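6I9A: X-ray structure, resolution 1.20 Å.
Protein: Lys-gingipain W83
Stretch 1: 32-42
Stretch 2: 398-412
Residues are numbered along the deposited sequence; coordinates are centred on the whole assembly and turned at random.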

# COMPACT_ATOMS: atom_id res chain seq x y z
N LEU A 32 7.54 8.51 11.15
CA LEU A 32 6.76 8.21 12.36
C LEU A 32 6.00 9.44 12.86
O LEU A 32 4.85 9.33 13.30
CB LEU A 32 7.72 7.71 13.47
CG LEU A 32 8.45 6.41 13.15
CD1 LEU A 32 9.52 6.16 14.18
CD2 LEU A 32 7.49 5.21 12.96
N THR A 33 6.61 10.61 12.77
CA THR A 33 5.94 11.85 13.21
C THR A 33 4.65 12.04 12.43
O THR A 33 3.58 12.30 12.99
CB THR A 33 6.86 13.04 13.07
OG1 THR A 33 7.97 12.86 13.95
CG2 THR A 33 6.16 14.37 13.33
N TRP A 34 4.74 11.95 11.09
CA TRP A 34 3.55 12.12 10.23
C TRP A 34 2.50 11.04 10.47
O TRP A 34 1.31 11.35 10.55
CB TRP A 34 3.97 12.20 8.78
CG TRP A 34 2.85 12.07 7.79
CD1 TRP A 34 2.73 11.08 6.86
CD2 TRP A 34 1.67 12.89 7.67
NE1 TRP A 34 1.61 11.26 6.11
CE2 TRP A 34 0.93 12.36 6.59
CE3 TRP A 34 1.19 14.04 8.33
CZ2 TRP A 34 -0.28 12.92 6.18
CZ3 TRP A 34 -0.02 14.57 7.93
CH2 TRP A 34 -0.73 14.03 6.86
N LYS A 35 2.91 9.76 10.60
CA LYS A 35 1.92 8.72 10.84
C LYS A 35 1.18 8.96 12.16
O LYS A 35 -0.02 8.79 12.23
CB LYS A 35 2.57 7.33 10.85
CG LYS A 35 3.16 6.92 9.48
CD LYS A 35 2.17 7.02 8.28
CE LYS A 35 2.82 6.43 7.07
NZ LYS A 35 1.95 6.42 5.87
N ALA A 36 1.90 9.44 13.22
CA ALA A 36 1.19 9.76 14.49
C ALA A 36 0.25 10.93 14.26
O ALA A 36 -0.91 10.92 14.69
CB ALA A 36 2.20 10.11 15.58
N GLN A 37 0.72 11.97 13.53
CA GLN A 37 -0.11 13.14 13.29
C GLN A 37 -1.40 12.81 12.55
O GLN A 37 -2.45 13.43 12.81
CB GLN A 37 0.68 14.20 12.50
CG GLN A 37 1.73 14.86 13.37
CD GLN A 37 2.70 15.70 12.57
OE1 GLN A 37 2.89 15.51 11.37
NE2 GLN A 37 3.33 16.67 13.25
N LYS A 38 -1.35 11.85 11.62
CA LYS A 38 -2.55 11.51 10.88
C LYS A 38 -3.40 10.45 11.60
O LYS A 38 -4.42 10.02 11.07
CB LYS A 38 -2.23 11.07 9.44
CG LYS A 38 -1.59 9.67 9.35
CD LYS A 38 -0.84 9.43 8.02
CE LYS A 38 -1.70 9.61 6.78
NZ LYS A 38 -2.79 8.59 6.65
N GLY A 39 -3.03 10.09 12.82
CA GLY A 39 -3.89 9.25 13.65
C GLY A 39 -3.51 7.80 13.80
O GLY A 39 -4.33 6.97 14.22
N PHE A 40 -2.22 7.45 13.51
CA PHE A 40 -1.78 6.06 13.73
C PHE A 40 -1.20 5.96 15.13
O PHE A 40 -0.27 6.71 15.48
CB PHE A 40 -0.72 5.64 12.74
CG PHE A 40 -1.13 5.40 11.30
CD1 PHE A 40 -2.22 6.04 10.74
CD2 PHE A 40 -0.38 4.55 10.49
CE1 PHE A 40 -2.59 5.80 9.39
CE2 PHE A 40 -0.71 4.39 9.13
CZ PHE A 40 -1.83 4.95 8.62
N TYR A 41 -1.71 5.01 15.91
CA TYR A 41 -1.08 4.63 17.20
C TYR A 41 0.07 3.70 16.86
O TYR A 41 -0.16 2.58 16.38
CB TYR A 41 -2.11 3.94 18.08
CG TYR A 41 -3.05 4.94 18.72
CD1 TYR A 41 -2.68 5.65 19.85
CD2 TYR A 41 -4.30 5.20 18.16
CE1 TYR A 41 -3.54 6.58 20.43
CE2 TYR A 41 -5.18 6.11 18.75
CZ TYR A 41 -4.79 6.82 19.88
OH TYR A 41 -5.64 7.72 20.41
N LEU A 42 1.29 4.16 17.07
CA LEU A 42 2.50 3.45 16.68
C LEU A 42 3.13 2.73 17.83
O LEU A 42 3.24 3.29 18.92
CB LEU A 42 3.51 4.49 16.20
CG LEU A 42 3.06 5.29 14.94
CD1 LEU A 42 4.02 6.44 14.70
CD2 LEU A 42 2.98 4.40 13.69
N SER A 398 -14.52 10.77 7.47
CA SER A 398 -13.19 11.33 7.69
C SER A 398 -12.63 10.92 9.03
O SER A 398 -13.37 10.74 10.01
CB SER A 398 -13.26 12.86 7.67
OG SER A 398 -13.68 13.34 6.39
N TYR A 399 -11.31 10.79 9.09
CA TYR A 399 -10.57 10.40 10.30
C TYR A 399 -9.84 11.62 10.82
O TYR A 399 -9.04 12.24 10.11
CB TYR A 399 -9.63 9.26 9.92
CG TYR A 399 -8.89 8.61 11.07
CD1 TYR A 399 -9.58 8.10 12.18
CD2 TYR A 399 -7.52 8.38 10.99
CE1 TYR A 399 -8.90 7.38 13.18
CE2 TYR A 399 -6.84 7.67 11.98
CZ TYR A 399 -7.54 7.17 13.06
OH TYR A 399 -6.86 6.43 14.00
N VAL A 400 -10.15 11.94 12.10
CA VAL A 400 -9.61 13.14 12.74
C VAL A 400 -8.61 12.75 13.81
O VAL A 400 -8.92 11.89 14.64
CB VAL A 400 -10.77 13.96 13.33
CG1 VAL A 400 -10.25 15.26 13.96
CG2 VAL A 400 -11.86 14.26 12.29
N ALA A 401 -7.47 13.42 13.85
CA ALA A 401 -6.42 13.11 14.82
C ALA A 401 -5.94 14.38 15.45
O ALA A 401 -5.61 15.35 14.75
CB ALA A 401 -5.24 12.39 14.15
N ILE A 402 -5.79 14.38 16.78
CA ILE A 402 -5.22 15.49 17.54
C ILE A 402 -3.88 15.03 18.09
O ILE A 402 -3.81 13.98 18.73
CB ILE A 402 -6.16 15.96 18.65
CG1 ILE A 402 -7.50 16.47 18.05
CG2 ILE A 402 -5.48 17.06 19.51
CD1 ILE A 402 -8.54 16.84 19.12
N SER A 403 -2.82 15.82 17.87
CA SER A 403 -1.48 15.45 18.30
C SER A 403 -0.70 16.70 18.67
O SER A 403 -1.13 17.82 18.45
CB SER A 403 -0.75 14.67 17.19
OG SER A 403 -0.47 15.51 16.07
N LYS A 404 0.50 16.48 19.25
CA LYS A 404 1.45 17.56 19.49
C LYS A 404 2.84 16.97 19.58
O LYS A 404 3.01 15.91 20.18
CB LYS A 404 1.11 18.36 20.76
CG LYS A 404 1.88 19.70 20.83
CD LYS A 404 1.43 20.58 22.01
CE LYS A 404 1.71 19.95 23.37
NZ LYS A 404 3.16 19.91 23.65
N ASP A 405 3.80 17.60 18.90
CA ASP A 405 5.20 17.14 18.90
C ASP A 405 5.33 15.69 18.41
O ASP A 405 6.17 14.95 18.90
CB ASP A 405 5.83 17.26 20.31
CG ASP A 405 5.54 18.53 21.06
OD1 ASP A 405 5.94 19.60 20.57
OD2 ASP A 405 4.90 18.45 22.13
N GLY A 406 4.46 15.26 17.48
CA GLY A 406 4.53 13.89 16.98
C GLY A 406 4.00 12.83 17.91
O GLY A 406 4.15 11.62 17.66
N VAL A 407 3.33 13.28 19.01
CA VAL A 407 2.68 12.36 19.93
C VAL A 407 1.18 12.43 19.68
O VAL A 407 0.61 13.52 19.71
CB VAL A 407 3.00 12.72 21.40
CG1 VAL A 407 2.21 11.83 22.39
CG2 VAL A 407 4.52 12.68 21.67
N LEU A 408 0.55 11.29 19.41
CA LEU A 408 -0.88 11.26 19.14
C LEU A 408 -1.64 11.30 20.46
O LEU A 408 -1.41 10.46 21.33
CB LEU A 408 -1.19 9.97 18.38
CG LEU A 408 -2.63 9.74 18.01
CD1 LEU A 408 -3.22 10.91 17.18
CD2 LEU A 408 -2.75 8.45 17.22
N TYR A 409 -2.65 12.19 20.54
CA TYR A 409 -3.44 12.32 21.78
C TYR A 409 -4.84 11.75 21.61
O TYR A 409 -5.44 11.29 22.58
CB TYR A 409 -3.58 13.82 22.17
CG TYR A 409 -2.36 14.45 22.82
CD1 TYR A 409 -1.13 14.52 22.14
CD2 TYR A 409 -2.46 15.09 24.05
CE1 TYR A 409 -0.04 15.17 22.70
CE2 TYR A 409 -1.38 15.79 24.59
CZ TYR A 409 -0.17 15.80 23.92
OH TYR A 409 0.91 16.43 24.48
N GLY A 410 -5.42 11.77 20.40
CA GLY A 410 -6.77 11.26 20.26
C GLY A 410 -7.17 11.16 18.81
O GLY A 410 -6.62 11.85 17.95
N THR A 411 -8.15 10.30 18.55
CA THR A 411 -8.69 10.10 17.20
C THR A 411 -10.18 9.91 17.22
O THR A 411 -10.75 9.45 18.24
CB THR A 411 -8.05 8.87 16.51
OG1 THR A 411 -8.48 7.66 17.13
CG2 THR A 411 -6.54 8.91 16.47
N GLY A 412 -10.84 10.15 16.08
CA GLY A 412 -12.23 9.80 15.92
C GLY A 412 -12.58 9.79 14.46
O GLY A 412 -11.99 10.51 13.66
O HOH W 1 5.66 9.78 16.14
O HOH W 2 -2.63 15.56 14.50
O HOH W 3 2.18 16.60 16.23
O HOH W 4 -6.20 11.86 9.84
O HOH W 5 -8.33 7.38 19.92

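The end of a helix, the loop after it and the strand that follows pack on one side of a β-hairpin, through small residues, one leucine–tyrosine contact, a single direct hydrogen bond and several bridging waters.

Strand 399-404 alternates its side chains, Tyr-399, Ala-401 and Ser-403 pointing toward the other stretch and Val-400 and Ile-402 away; in strand 407-412 the alternation breaks at Tyr-409 and Gly-410, so that Leu-408 and Thr-411 both point toward it. Small residues line the closest backbone approaches, 4.5 Å from Thr-33 CA to Gly-406 CA and 4.8 Å from Gly-39 CA to Ala-401 CA. Ala-36 points its CB at the hairpin turn, 3.2 Å from Gly-406 O, and the CB of Ala-401 fits 3.3 Å from Gln-37 O. Gly-39 is demanded twice over: its backbone angles (105/18) would jam a CB against the preceding carbonyl, and that CB would lie 2.5 Å from Tyr-399 CE2, a clash. Gly-406, in the type I' turn, also has positive phi, and Thr-33 CG2 packs 4.0 Å from its CA.

Leu-408 gives up the most surface to the other stretch. Its CD1 lies 3.4 Å from Ala-36 O, and its CD2 sits almost on the normal of the Tyr-41 ring, 3.5 Å from the ring centroid, a CH-pi contact over one face. The tyrosine ring thus covers the leucine while its OH takes part in a water link to Thr-411.

The direct polar tie is short: Tyr-399 OH donates to Gly-39 O at 2.6 Å, the carbonyl meeting the ring edge near its plane. Waters join other polar groups. One donates to Gly-406 O and, weakly, to Leu-32 O; another accepts from Gln-37 NE2 and Gly-406 N and also bonds Ser-403 OG. The rule to read here is small residues where backbones approach, a leucine under an aromatic face, and water between polar groups that do not meet directly.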